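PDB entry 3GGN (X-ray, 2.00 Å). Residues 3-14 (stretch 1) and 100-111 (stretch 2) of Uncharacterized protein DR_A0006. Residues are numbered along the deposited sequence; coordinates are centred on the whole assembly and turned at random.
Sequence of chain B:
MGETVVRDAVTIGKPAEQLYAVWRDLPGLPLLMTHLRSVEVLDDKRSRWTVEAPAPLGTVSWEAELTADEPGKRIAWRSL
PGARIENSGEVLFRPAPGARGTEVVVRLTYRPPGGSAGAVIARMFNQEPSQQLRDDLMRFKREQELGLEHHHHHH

Stretch 1 (3-14) ETVVRDAVTIGK
Stretch 2 (100-111) RGTEVVVRLTYR

Two neighbouring antiparallel strands illustrate how a regular backbone ladder and the side chains on its two faces share one register. Strand 4-12 runs at 163° to strand 102-111, both extended, with phi between about -90° and -151° and psi between about 90° and 165°. In each hydrogen-bonded pair, the two amides and carbonyls face one another. Ile12 N donates to Thr102 O (2.8 Å) and Thr102 N to Ile12 O (2.7 Å); Val10 N to Val104 O (3.0 Å) and Val104 N to Val10 O (2.8 Å); Asp8 N to Val106 O (2.9 Å) and Val106 N to Asp8 O (2.8 Å). Val6 N to Leu108 O and Leu108 N to Val6 O are both 2.7 Å. The ladder frays at Thr4: Tyr110 N to Thr4 O is 3.0 Å, but Thr4 N to Tyr110 O, at 3.1 Å and 120°, is weak. Beyond the other end, Thr102 (chi1 m) donates from OG1 to Lys14 O at 2.7 Å, tying the loop after the strand to its partner.

Between these pairs lie the non-hydrogen-bonded ones, Val5 with Thr109, Arg7 with Arg107, Ala9 with Val105 and Thr11 with Glu103, their CA atoms 4.0-4.4 Å apart, closer than in the hydrogen-bonded pairs. Here CA-H groups approach carbonyls, as in Arg7 CA to Val106 O, 3.1 Å.

Side chains alternate accordingly. On the face carrying Ile12, Val10 and Val104, Val10 CG1 (chi1 p) lies 4.3 Å from Val104 CB, and Ile12 CD1 (m, t) 4.4 Å from Val104 CG2 (t). On the other, Ala9 CB meets Val105 CG2 (t) at 3.9 Å, while extended Arg107 (all t) brings NE to 4.1 Å from Val5 CG1 (t), which sits at the guanidinium edge. Gly101, at phi 80° and psi 157°, adopts angles that would jam a CB against the preceding carbonyl.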

# COMPACT_ATOMS: atom_id res chain seq x y z
N GLU B 3 16.92 -12.78 -18.44
CA GLU B 3 16.28 -13.80 -17.56
C GLU B 3 16.18 -13.29 -16.13
O GLU B 3 17.20 -13.03 -15.49
CB GLU B 3 17.09 -15.10 -17.59
N THR B 4 14.96 -13.15 -15.63
CA THR B 4 14.73 -12.67 -14.27
C THR B 4 13.54 -13.39 -13.64
O THR B 4 12.39 -13.02 -13.88
CB THR B 4 14.45 -11.15 -14.25
OG1 THR B 4 15.51 -10.46 -14.91
CG2 THR B 4 14.33 -10.65 -12.82
N VAL B 5 13.83 -14.42 -12.85
CA VAL B 5 12.80 -15.21 -12.19
C VAL B 5 12.67 -14.79 -10.73
O VAL B 5 13.67 -14.57 -10.04
CB VAL B 5 13.12 -16.71 -12.25
CG1 VAL B 5 12.00 -17.51 -11.61
CG2 VAL B 5 13.34 -17.14 -13.69
N VAL B 6 11.44 -14.69 -10.25
CA VAL B 6 11.18 -14.28 -8.87
C VAL B 6 10.06 -15.10 -8.26
O VAL B 6 9.00 -15.26 -8.87
CB VAL B 6 10.79 -12.80 -8.79
CG1 VAL B 6 10.62 -12.39 -7.34
CG2 VAL B 6 11.83 -11.94 -9.48
N ARG B 7 10.29 -15.61 -7.05
CA ARG B 7 9.29 -16.41 -6.35
C ARG B 7 9.32 -16.15 -4.85
O ARG B 7 10.38 -16.12 -4.23
CB ARG B 7 9.51 -17.90 -6.62
N ASP B 8 8.14 -15.95 -4.27
CA ASP B 8 8.02 -15.71 -2.84
C ASP B 8 6.67 -16.23 -2.42
O ASP B 8 5.80 -16.49 -3.25
CB ASP B 8 8.10 -14.21 -2.54
CG ASP B 8 8.68 -13.91 -1.16
OD1 ASP B 8 8.53 -14.75 -0.23
OD2 ASP B 8 9.27 -12.83 -0.99
N ALA B 9 6.49 -16.40 -1.12
CA ALA B 9 5.25 -16.88 -0.57
C ALA B 9 5.06 -16.26 0.80
O ALA B 9 6.03 -15.94 1.49
CB ALA B 9 5.28 -18.40 -0.45
N VAL B 10 3.81 -16.09 1.19
CA VAL B 10 3.49 -15.52 2.48
C VAL B 10 2.22 -16.23 2.92
O VAL B 10 1.34 -16.52 2.10
CB VAL B 10 3.26 -13.99 2.40
CG1 VAL B 10 1.94 -13.70 1.73
CG2 VAL B 10 3.31 -13.38 3.79
N THR B 11 2.15 -16.53 4.21
CA THR B 11 0.99 -17.20 4.76
C THR B 11 0.13 -16.13 5.40
O THR B 11 0.63 -15.30 6.17
CB THR B 11 1.40 -18.23 5.82
OG1 THR B 11 2.41 -19.09 5.27
CG2 THR B 11 0.19 -19.05 6.26
N ILE B 12 -1.16 -16.15 5.09
CA ILE B 12 -2.07 -15.16 5.62
C ILE B 12 -3.28 -15.81 6.29
O ILE B 12 -3.89 -16.73 5.74
CB ILE B 12 -2.53 -14.21 4.50
CG1 ILE B 12 -1.30 -13.52 3.91
CG2 ILE B 12 -3.54 -13.21 5.04
CD1 ILE B 12 -1.57 -12.68 2.70
N GLY B 13 -3.63 -15.32 7.47
CA GLY B 13 -4.76 -15.87 8.20
C GLY B 13 -6.13 -15.49 7.67
O GLY B 13 -6.99 -15.04 8.43
N LYS B 14 -6.34 -15.67 6.37
CA LYS B 14 -7.63 -15.37 5.75
C LYS B 14 -8.00 -16.47 4.75
O LYS B 14 -7.13 -17.17 4.24
CB LYS B 14 -7.57 -14.02 5.04
CG LYS B 14 -7.52 -12.81 5.97
CD LYS B 14 -8.81 -12.70 6.79
CE LYS B 14 -8.82 -11.47 7.68
NZ LYS B 14 -9.98 -11.50 8.63
N ARG B 100 -5.28 -23.52 9.30
CA ARG B 100 -6.01 -22.32 8.88
C ARG B 100 -5.06 -21.40 8.12
O ARG B 100 -3.85 -21.61 8.10
CB ARG B 100 -6.60 -21.60 10.09
N GLY B 101 -5.62 -20.36 7.51
CA GLY B 101 -4.79 -19.45 6.76
C GLY B 101 -4.44 -20.01 5.40
O GLY B 101 -4.47 -21.23 5.17
N THR B 102 -4.10 -19.11 4.48
CA THR B 102 -3.77 -19.48 3.12
C THR B 102 -2.36 -19.03 2.78
O THR B 102 -1.96 -17.93 3.15
CB THR B 102 -4.74 -18.79 2.14
OG1 THR B 102 -6.08 -19.03 2.57
CG2 THR B 102 -4.54 -19.32 0.72
N GLU B 103 -1.61 -19.88 2.11
CA GLU B 103 -0.27 -19.49 1.71
C GLU B 103 -0.34 -19.03 0.27
O GLU B 103 -0.67 -19.80 -0.63
CB GLU B 103 0.71 -20.66 1.84
CG GLU B 103 2.11 -20.32 1.32
CD GLU B 103 3.10 -21.45 1.52
OE1 GLU B 103 2.74 -22.61 1.20
OE2 GLU B 103 4.24 -21.19 1.98
N VAL B 104 -0.07 -17.74 0.06
CA VAL B 104 -0.09 -17.15 -1.27
C VAL B 104 1.31 -17.30 -1.85
O VAL B 104 2.28 -16.82 -1.27
CB VAL B 104 -0.45 -15.65 -1.21
CG1 VAL B 104 -0.35 -15.03 -2.60
CG2 VAL B 104 -1.85 -15.47 -0.65
N VAL B 105 1.41 -17.98 -2.99
CA VAL B 105 2.71 -18.18 -3.63
C VAL B 105 2.73 -17.40 -4.95
O VAL B 105 1.84 -17.56 -5.79
CB VAL B 105 2.96 -19.69 -3.90
CG1 VAL B 105 4.34 -19.91 -4.49
CG2 VAL B 105 2.82 -20.47 -2.60
N VAL B 106 3.73 -16.54 -5.11
CA VAL B 106 3.84 -15.73 -6.31
C VAL B 106 5.13 -16.02 -7.06
O VAL B 106 6.20 -16.05 -6.46
CB VAL B 106 3.80 -14.21 -5.97
CG1 VAL B 106 3.92 -13.37 -7.24
CG2 VAL B 106 2.52 -13.87 -5.25
N ARG B 107 5.01 -16.25 -8.37
CA ARG B 107 6.16 -16.52 -9.22
C ARG B 107 6.06 -15.65 -10.47
O ARG B 107 5.10 -15.75 -11.25
CB ARG B 107 6.21 -18.00 -9.64
CG ARG B 107 7.44 -18.34 -10.46
CD ARG B 107 7.53 -19.81 -10.82
NE ARG B 107 8.78 -20.12 -11.51
CZ ARG B 107 9.12 -21.33 -11.93
NH1 ARG B 107 8.31 -22.37 -11.73
NH2 ARG B 107 10.28 -21.52 -12.56
N LEU B 108 7.05 -14.78 -10.66
CA LEU B 108 7.09 -13.87 -11.80
C LEU B 108 8.38 -14.03 -12.59
O LEU B 108 9.46 -14.23 -12.02
CB LEU B 108 7.00 -12.42 -11.32
CG LEU B 108 5.92 -12.10 -10.29
CD1 LEU B 108 6.14 -10.69 -9.76
CD2 LEU B 108 4.54 -12.26 -10.91
N THR B 109 8.26 -13.95 -13.91
CA THR B 109 9.41 -14.06 -14.80
C THR B 109 9.33 -12.91 -15.80
O THR B 109 8.27 -12.63 -16.35
CB THR B 109 9.42 -15.40 -15.58
OG1 THR B 109 8.35 -15.40 -16.54
CG2 THR B 109 9.23 -16.57 -14.63
N TYR B 110 10.46 -12.24 -16.03
CA TYR B 110 10.50 -11.13 -16.97
C TYR B 110 11.80 -11.20 -17.77
O TYR B 110 12.84 -11.61 -17.25
CB TYR B 110 10.42 -9.80 -16.22
N ARG B 111 11.73 -10.82 -19.04
CA ARG B 111 12.90 -10.85 -19.90
C ARG B 111 12.89 -9.69 -20.88
O ARG B 111 12.33 -9.78 -21.97
CB ARG B 111 12.95 -12.17 -20.67